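Kinetochore protein mis18 (Schizosaccharomyces pombe, PDB 5J6P) helps recruit and maintain the centromeric histone CENP-A as part of the CENP-A recruiting complex, keeping histones deacetylated in the central core of centromeres. Local coordinates at the interface of chains A and B. Sequence-based numbering; all coordinates share one arbitrary frame. Chains: chain A/B, Kinetochore protein mis18.

Contact 1: the interface of chains A and B. Residues chain A 6, 15, 17-18, 100; chain B 6, 15, 98, 100.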
ATOM      1  N   VAL A   6       2.329  -1.381  -5.984  1.00 79.27           N
ATOM      2  CA  VAL A   6       1.977  -0.133  -5.302  1.00 78.08           C
ATOM      3  C   VAL A   6       3.187   0.338  -4.533  1.00 73.97           C
ATOM      4  O   VAL A   6       3.992  -0.488  -4.091  1.00 81.45           O
ATOM      5  CB  VAL A   6       0.800  -0.366  -4.352  1.00 80.05           C
ATOM      6  CG1 VAL A   6       0.734   0.673  -3.251  1.00 79.15           C
ATOM      7  CG2 VAL A   6      -0.493  -0.326  -5.143  1.00 80.81           C
ATOM      8  N   ILE A  15       1.123   5.429   0.866  1.00 69.36           N
ATOM      9  CA  ILE A  15       1.156   5.081  -0.545  1.00 76.86           C
ATOM     10  C   ILE A  15       1.260   6.366  -1.328  1.00 78.28           C
ATOM     11  O   ILE A  15       0.437   7.244  -1.133  1.00 68.51           O
ATOM     12  CB  ILE A  15      -0.100   4.328  -0.990  1.00 76.16           C
ATOM     13  CG1 ILE A  15      -0.036   2.906  -0.447  1.00 80.27           C
ATOM     14  CG2 ILE A  15      -0.231   4.308  -2.504  1.00 71.34           C
ATOM     15  CD1 ILE A  15      -1.384   2.213  -0.397  1.00 82.62           C
ATOM     16  N   GLY A  17       2.080   6.195  -4.996  1.00 72.76           N
ATOM     17  CA  GLY A  17       1.439   5.872  -6.256  1.00 78.09           C
ATOM     18  C   GLY A  17       1.532   4.408  -6.584  1.00 79.29           C
ATOM     19  O   GLY A  17       1.807   3.589  -5.698  1.00 85.46           O
ATOM     20  N   ASP A  18       1.337   4.088  -7.863  1.00 81.96           N
ATOM     21  CA  ASP A  18       1.378   2.697  -8.346  1.00 81.12           C
ATOM     22  C   ASP A  18       2.000   2.600  -9.706  1.00 77.82           C
ATOM     23  O   ASP A  18       2.326   3.611 -10.324  1.00 81.48           O
ATOM     24  CB  ASP A  18      -0.026   2.130  -8.407  1.00 80.54           C
ATOM     25  CG  ASP A  18      -0.919   2.950  -9.278  1.00 85.60           C
ATOM     26  OD1 ASP A  18      -0.542   3.226 -10.440  1.00 91.37           O
ATOM     27  OD2 ASP A  18      -1.985   3.347  -8.787  1.00 73.14           O
ATOM     28  N   LEU A 100       0.834  -6.960  -6.112  1.00 73.46           N
ATOM     29  CA  LEU A 100      -0.381  -7.695  -5.760  1.00 82.15           C
ATOM     30  C   LEU A 100      -0.266  -9.183  -6.152  1.00 88.33           C
ATOM     31  O   LEU A 100       0.590  -9.538  -6.956  1.00 82.46           O
ATOM     32  CB  LEU A 100      -1.606  -7.106  -6.463  1.00 75.61           C
ATOM     33  CG  LEU A 100      -2.136  -5.747  -6.019  1.00 69.44           C
ATOM     34  CD1 LEU A 100      -1.091  -4.652  -6.064  1.00 78.14           C
ATOM     35  CD2 LEU A 100      -3.332  -5.353  -6.877  1.00 70.85           C
TER
ATOM     36  N   VAL B   6      -5.736  -2.224  -2.906  1.00 76.28           N
ATOM     37  CA  VAL B   6      -4.844  -2.697  -1.869  1.00 69.06           C
ATOM     38  C   VAL B   6      -5.487  -2.217  -0.544  1.00 71.53           C
ATOM     39  O   VAL B   6      -6.291  -1.252  -0.532  1.00 67.39           O
ATOM     40  CB  VAL B   6      -3.455  -2.111  -2.163  1.00 72.46           C
ATOM     41  CG1 VAL B   6      -2.776  -1.515  -0.935  1.00 83.00           C
ATOM     42  CG2 VAL B   6      -2.582  -3.145  -2.849  1.00 69.59           C
ATOM     43  N   ILE B  15       0.257  -2.442   4.507  1.00 73.97           N
ATOM     44  CA  ILE B  15      -0.549  -3.182   3.557  1.00 68.16           C
ATOM     45  C   ILE B  15      -0.718  -4.621   4.057  1.00 67.89           C
ATOM     46  O   ILE B  15       0.266  -5.276   4.442  1.00 66.13           O
ATOM     47  CB  ILE B  15       0.066  -3.135   2.161  1.00 71.40           C
ATOM     48  CG1 ILE B  15      -0.094  -1.728   1.583  1.00 77.85           C
ATOM     49  CG2 ILE B  15      -0.587  -4.157   1.224  1.00 80.19           C
ATOM     50  CD1 ILE B  15       0.731  -1.450   0.323  1.00 73.35           C
ATOM     51  N   TYR B  98      -6.932   1.543  -0.952  1.00 76.56           N
ATOM     52  CA  TYR B  98      -6.424   2.391  -1.988  1.00 71.49           C
ATOM     53  C   TYR B  98      -6.720   1.706  -3.301  1.00 73.06           C
ATOM     54  O   TYR B  98      -6.252   0.585  -3.517  1.00 71.52           O
ATOM     55  CB  TYR B  98      -4.924   2.540  -1.851  1.00 78.08           C
ATOM     56  CG  TYR B  98      -4.254   3.109  -3.087  1.00 76.99           C
ATOM     57  CD1 TYR B  98      -4.375   4.466  -3.405  1.00 74.27           C
ATOM     58  CD2 TYR B  98      -3.534   2.282  -3.955  1.00 71.34           C
ATOM     59  CE1 TYR B  98      -3.777   4.983  -4.542  1.00 79.57           C
ATOM     60  CE2 TYR B  98      -2.938   2.790  -5.090  1.00 74.00           C
ATOM     61  CZ  TYR B  98      -3.050   4.141  -5.369  1.00 78.71           C
ATOM     62  OH  TYR B  98      -2.434   4.653  -6.476  1.00 85.71           O
ATOM     63  N   LEU B 100      -6.096   1.612  -7.431  1.00 72.69           N
ATOM     64  CA  LEU B 100      -5.009   1.981  -8.361  1.00 75.47           C
ATOM     65  C   LEU B 100      -5.265   3.006  -9.496  1.00 94.82           C
ATOM     66  O   LEU B 100      -4.302   3.585 -10.029  1.00 94.67           O
ATOM     67  CB  LEU B 100      -4.381   0.729  -8.983  1.00 65.96           C
ATOM     68  CG  LEU B 100      -3.321   0.007  -8.168  1.00 69.80           C
ATOM     69  CD1 LEU B 100      -3.888  -0.571  -6.888  1.00 80.59           C
ATOM     70  CD2 LEU B 100      -2.679  -1.113  -8.948  1.00 73.28           C
TER
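B:Tyr98 reaches across to A:Asp18 and A:Ile15 at the two-fold interface between two copies of the Yippee-type zinc-binding domain of Mis18, a protein that forms a homotetramer. Strands 5-9 and 15-18 of chain A meet strands 5-9, 15-18 and 95-99 of chain B, with the residues following the last strand, A:Leu100 and B:Leu100, joining in.

The polar part lies at the tip of the tyrosine. Its phenol OH donates a hydrogen bond to the carboxylate oxygen OD2 of A:Asp18 at 2.7 Å. The donor sits above the carboxylate plane, 38° out of it, and the carboxylate and ring planes are steeply inclined to each other. A:Asp18 holds CG between its own backbone N and carbonyl carbon (chi1 57°), which brings OD2 to the phenol. The same OD2 also comes to 2.6 Å from the backbone carbonyl O of B:Leu100; if the acid is ionised both atoms can only accept, so this approach is doubtful and probably reflects the limits of the model.

A:Ile15 packs on the tyrosine ring. Its CG2 methyl stands over the centre of one face, 3.9 Å from the centroid, as a CH-pi contact, while its CD1, on the other branch, touches B:Tyr98 CB at 3.8 Å. The tyrosine CG is anti to its backbone N (chi1 165°), which swings the ring beneath the CG2 methyl of A:Ile15 and carries the hydroxyl on to A:Asp18.

Apolar contacts fill the rest. The CG2 methyl of A:Val6 touches B:Leu100 CD1 at 3.8 Å and also approaches CE2 at the ring rim of B:Tyr98. Its twin, CG2 of B:Val6, meets A:Leu100 CD1 at 3.9 Å. On its other branch, B:Val6 CG1 lies 4.0 Å from A:Ile15 CD1, and A:Val6 CG1 faces B:Ile15 CD1 in the equivalent pairing. The methylene CB of A:Asp18 rests against B:Leu100 CG, giving the carboxylate an apolar neighbour.

Contact 2: the interface of chains A and B. Residues chain A 8, 12-13, 15; chain B 8, 12-15, 65.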
ATOM      1  N   GLN A   8       5.136   2.795  -1.565  1.00 63.88           N
ATOM      2  CA  GLN A   8       5.041   3.495  -0.284  1.00 68.91           C
ATOM      3  C   GLN A   8       6.345   4.033   0.281  1.00 61.64           C
ATOM      4  O   GLN A   8       7.381   3.417   0.130  1.00 59.92           O
ATOM      5  CB  GLN A   8       4.548   2.535   0.777  1.00 75.69           C
ATOM      6  CG  GLN A   8       3.360   1.651   0.455  1.00 73.96           C
ATOM      7  CD  GLN A   8       3.285   0.539   1.474  1.00 78.52           C
ATOM      8  OE1 GLN A   8       2.483   0.576   2.443  1.00 78.27           O
ATOM      9  NE2 GLN A   8       4.201  -0.407   1.328  1.00 75.44           N
ATOM     10  N   CYS A  12       6.951   5.685   6.755  1.00 61.12           N
ATOM     11  CA  CYS A  12       5.597   5.711   7.305  1.00 54.90           C
ATOM     12  C   CYS A  12       4.610   4.790   6.583  1.00 61.26           C
ATOM     13  O   CYS A  12       3.523   4.522   7.096  1.00 68.66           O
ATOM     14  CB  CYS A  12       5.057   7.144   7.317  1.00 57.00           C
ATOM     15  SG  CYS A  12       4.533   7.758   5.698  1.00 60.08           S
ATOM     16  N   PHE A  13       4.981   4.308   5.401  1.00 63.40           N
ATOM     17  CA  PHE A  13       4.075   3.445   4.608  1.00 60.14           C
ATOM     18  C   PHE A  13       2.934   4.184   3.890  1.00 61.89           C
ATOM     19  O   PHE A  13       1.974   3.572   3.425  1.00 61.32           O
ATOM     20  CB  PHE A  13       3.512   2.289   5.439  1.00 57.69           C
ATOM     21  CG  PHE A  13       4.492   1.198   5.793  1.00 66.52           C
ATOM     22  CD1 PHE A  13       5.777   1.126   5.277  1.00 70.72           C
ATOM     23  CD2 PHE A  13       4.064   0.175   6.629  1.00 71.96           C
ATOM     24  CE1 PHE A  13       6.625   0.095   5.614  1.00 65.92           C
ATOM     25  CE2 PHE A  13       4.901  -0.867   6.956  1.00 75.13           C
ATOM     26  CZ  PHE A  13       6.199  -0.896   6.452  1.00 71.88           C
ATOM     27  N   ILE A  15       1.123   5.429   0.866  1.00 69.36           N
ATOM     28  CA  ILE A  15       1.156   5.081  -0.545  1.00 76.86           C
ATOM     29  C   ILE A  15       1.260   6.366  -1.328  1.00 78.28           C
ATOM     30  O   ILE A  15       0.437   7.244  -1.133  1.00 68.51           O
ATOM     31  CB  ILE A  15      -0.100   4.328  -0.990  1.00 76.16           C
ATOM     32  CG1 ILE A  15      -0.036   2.906  -0.447  1.00 80.27           C
ATOM     33  CG2 ILE A  15      -0.231   4.308  -2.504  1.00 71.34           C
ATOM     34  CD1 ILE A  15      -1.384   2.213  -0.397  1.00 82.62           C
TER
ATOM     35  N   GLN B   8      -4.901  -1.398   3.804  1.00 72.51           N
ATOM     36  CA  GLN B   8      -3.949  -1.029   4.868  1.00 72.30           C
ATOM     37  C   GLN B   8      -4.628  -0.789   6.241  1.00 73.44           C
ATOM     38  O   GLN B   8      -5.777  -0.363   6.324  1.00 67.80           O
ATOM     39  CB  GLN B   8      -3.197   0.271   4.508  1.00 82.25           C
ATOM     40  CG  GLN B   8      -3.029   0.609   3.026  1.00 81.69           C
ATOM     41  CD  GLN B   8      -2.651   2.067   2.785  1.00 74.92           C
ATOM     42  OE1 GLN B   8      -1.502   2.442   2.968  1.00 72.42           O
ATOM     43  NE2 GLN B   8      -3.614   2.886   2.341  1.00 75.96           N
ATOM     44  N   CYS B  12      -1.218   2.637  10.959  1.00 54.67           N
ATOM     45  CA  CYS B  12       0.143   2.717  10.484  1.00 64.86           C
ATOM     46  C   CYS B  12       0.311   2.672   8.954  1.00 63.61           C
ATOM     47  O   CYS B  12       1.365   3.019   8.420  1.00 66.50           O
ATOM     48  CB  CYS B  12       0.973   1.530  10.996  1.00 59.07           C
ATOM     49  SG  CYS B  12       0.283  -0.091  10.592  1.00 57.11           S
ATOM     50  N   PHE B  13      -0.738   2.241   8.264  1.00 61.93           N
ATOM     51  CA  PHE B  13      -0.707   2.098   6.812  1.00 62.46           C
ATOM     52  C   PHE B  13      -0.006   0.886   6.184  1.00 59.83           C
ATOM     53  O   PHE B  13       0.292   0.874   4.995  1.00 68.39           O
ATOM     54  CB  PHE B  13      -0.177   3.413   6.263  1.00 60.49           C
ATOM     55  CG  PHE B  13      -0.901   4.568   6.859  1.00 65.93           C
ATOM     56  CD1 PHE B  13      -2.263   4.747   6.597  1.00 63.69           C
ATOM     57  CD2 PHE B  13      -0.275   5.446   7.701  1.00 75.25           C
ATOM     58  CE1 PHE B  13      -2.959   5.795   7.159  1.00 67.67           C
ATOM     59  CE2 PHE B  13      -0.986   6.501   8.290  1.00 74.54           C
ATOM     60  CZ  PHE B  13      -2.326   6.667   8.034  1.00 61.84           C
ATOM     61  N   GLN B  14       0.209  -0.142   6.998  1.00 61.13           N
ATOM     62  CA  GLN B  14       0.829  -1.356   6.548  1.00 57.02           C
ATOM     63  C   GLN B  14      -0.171  -2.083   5.720  1.00 58.55           C
ATOM     64  O   GLN B  14      -1.292  -2.283   6.153  1.00 60.58           O
ATOM     65  CB  GLN B  14       1.244  -2.236   7.712  1.00 63.10           C
ATOM     66  CG  GLN B  14       2.036  -3.452   7.281  1.00 60.03           C
ATOM     67  CD  GLN B  14       2.726  -4.135   8.435  1.00 59.31           C
ATOM     68  OE1 GLN B  14       2.075  -4.650   9.332  1.00 69.33           O
ATOM     69  NE2 GLN B  14       4.052  -4.133   8.429  1.00 72.74           N
ATOM     70  N   ILE B  15       0.257  -2.442   4.507  1.00 73.97           N
ATOM     71  CA  ILE B  15      -0.549  -3.182   3.557  1.00 68.16           C
ATOM     72  C   ILE B  15      -0.718  -4.621   4.057  1.00 67.89           C
ATOM     73  O   ILE B  15       0.266  -5.276   4.442  1.00 66.13           O
ATOM     74  CB  ILE B  15       0.066  -3.135   2.161  1.00 71.40           C
ATOM     75  CG1 ILE B  15      -0.094  -1.728   1.583  1.00 77.85           C
ATOM     76  CG2 ILE B  15      -0.587  -4.157   1.224  1.00 80.19           C
ATOM     77  CD1 ILE B  15       0.731  -1.450   0.323  1.00 73.35           C
ATOM     78  N   ARG B  65       2.618  -4.159  12.972  1.00 66.24           N
ATOM     79  CA  ARG B  65       3.322  -2.899  13.174  1.00 65.03           C
ATOM     80  C   ARG B  65       2.708  -2.105  14.307  1.00 62.84           C
ATOM     81  O   ARG B  65       3.448  -1.664  15.154  1.00 68.89           O
ATOM     82  CB  ARG B  65       3.289  -2.073  11.875  1.00 68.53           C
ATOM     83  CG  ARG B  65       4.020  -0.749  11.963  1.00 71.75           C
ATOM     84  CD  ARG B  65       4.479  -0.332  10.584  1.00 73.72           C
ATOM     85  NE  ARG B  65       4.665   1.107  10.454  1.00 75.92           N
ATOM     86  CZ  ARG B  65       5.777   1.730  10.058  1.00 72.61           C
ATOM     87  NH1 ARG B  65       6.879   1.055   9.731  1.00 69.18           N
ATOM     88  NH2 ARG B  65       5.765   3.068   9.975  1.00 71.87           N
TER
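A:Phe13 lays its ring against B:Gln14 and B:Arg65 where the zinc-binding loops of the two Mis18 domains meet. Two CXXC pairs bind the zinc, B:Cys9 with B:Cys12 and B:Cys63 with B:Cys66 in chain B; B:Arg65 sits inside the second, so zinc binding probably helps to position it.

The guanidinium of B:Arg65 stacks on one face of the phenylalanine, the planes 28° apart; NH1 lies 4.0 Å from the ring centroid, offset toward the rim, in a cation-pi contact. With CG anti to the backbone N (chi1 -179°) and the chain extended as far as NE, B:Arg65 brings CD to 3.7 Å from A:Phe13 CE2. Alongside runs B:Gln14, pointing the same way as the ring, its CA 3.6 Å from A:Phe13 CD2 and its amide plane tilted 32° from the ring. An alanine in place of B:Arg65 would probably leave this face of A:Phe13 without its cationic partner and the ring freer to turn.

Toward the axis, the CB atoms of A:Phe13 and B:Phe13 approach to 3.9 Å. Beside them, the CD1 methyl of B:Ile15 lies over the face of the A:Gln8 amide, 3.4 Å from its CD, and B:Gln8 repeats this with A:Ile15 CD1.

Further out, the backbone N of B:Gln14 donates a hydrogen bond to the zinc-ligand sulfur SG of B:Cys12 at 3.6 Å, probably helping to fix the turn that presents B:Gln14. The same cysteine's CB lies at the in-plane edge of the B:Arg65 guanidinium.

Contact 1 and contact 2 have centres about 10 Å apart and share A:Ile15 and B:Ile15, whose side chains reach from one into the other. Strands 5-9 and 15-18 pass through both. Contact 2 adds the zinc-binding loop joining them and, through B:Arg65, the second cysteine pair, whereas contact 1 adds the end of strand 95-99 with A:Leu100 and B:Leu100. The metal site may therefore help to shape the interface by ordering the loops beside the shared strands. Both patches belong to one two-fold interface, plausibly that of a dimer within the homotetramer, though the deposited pair alone does not show how four subunits assemble.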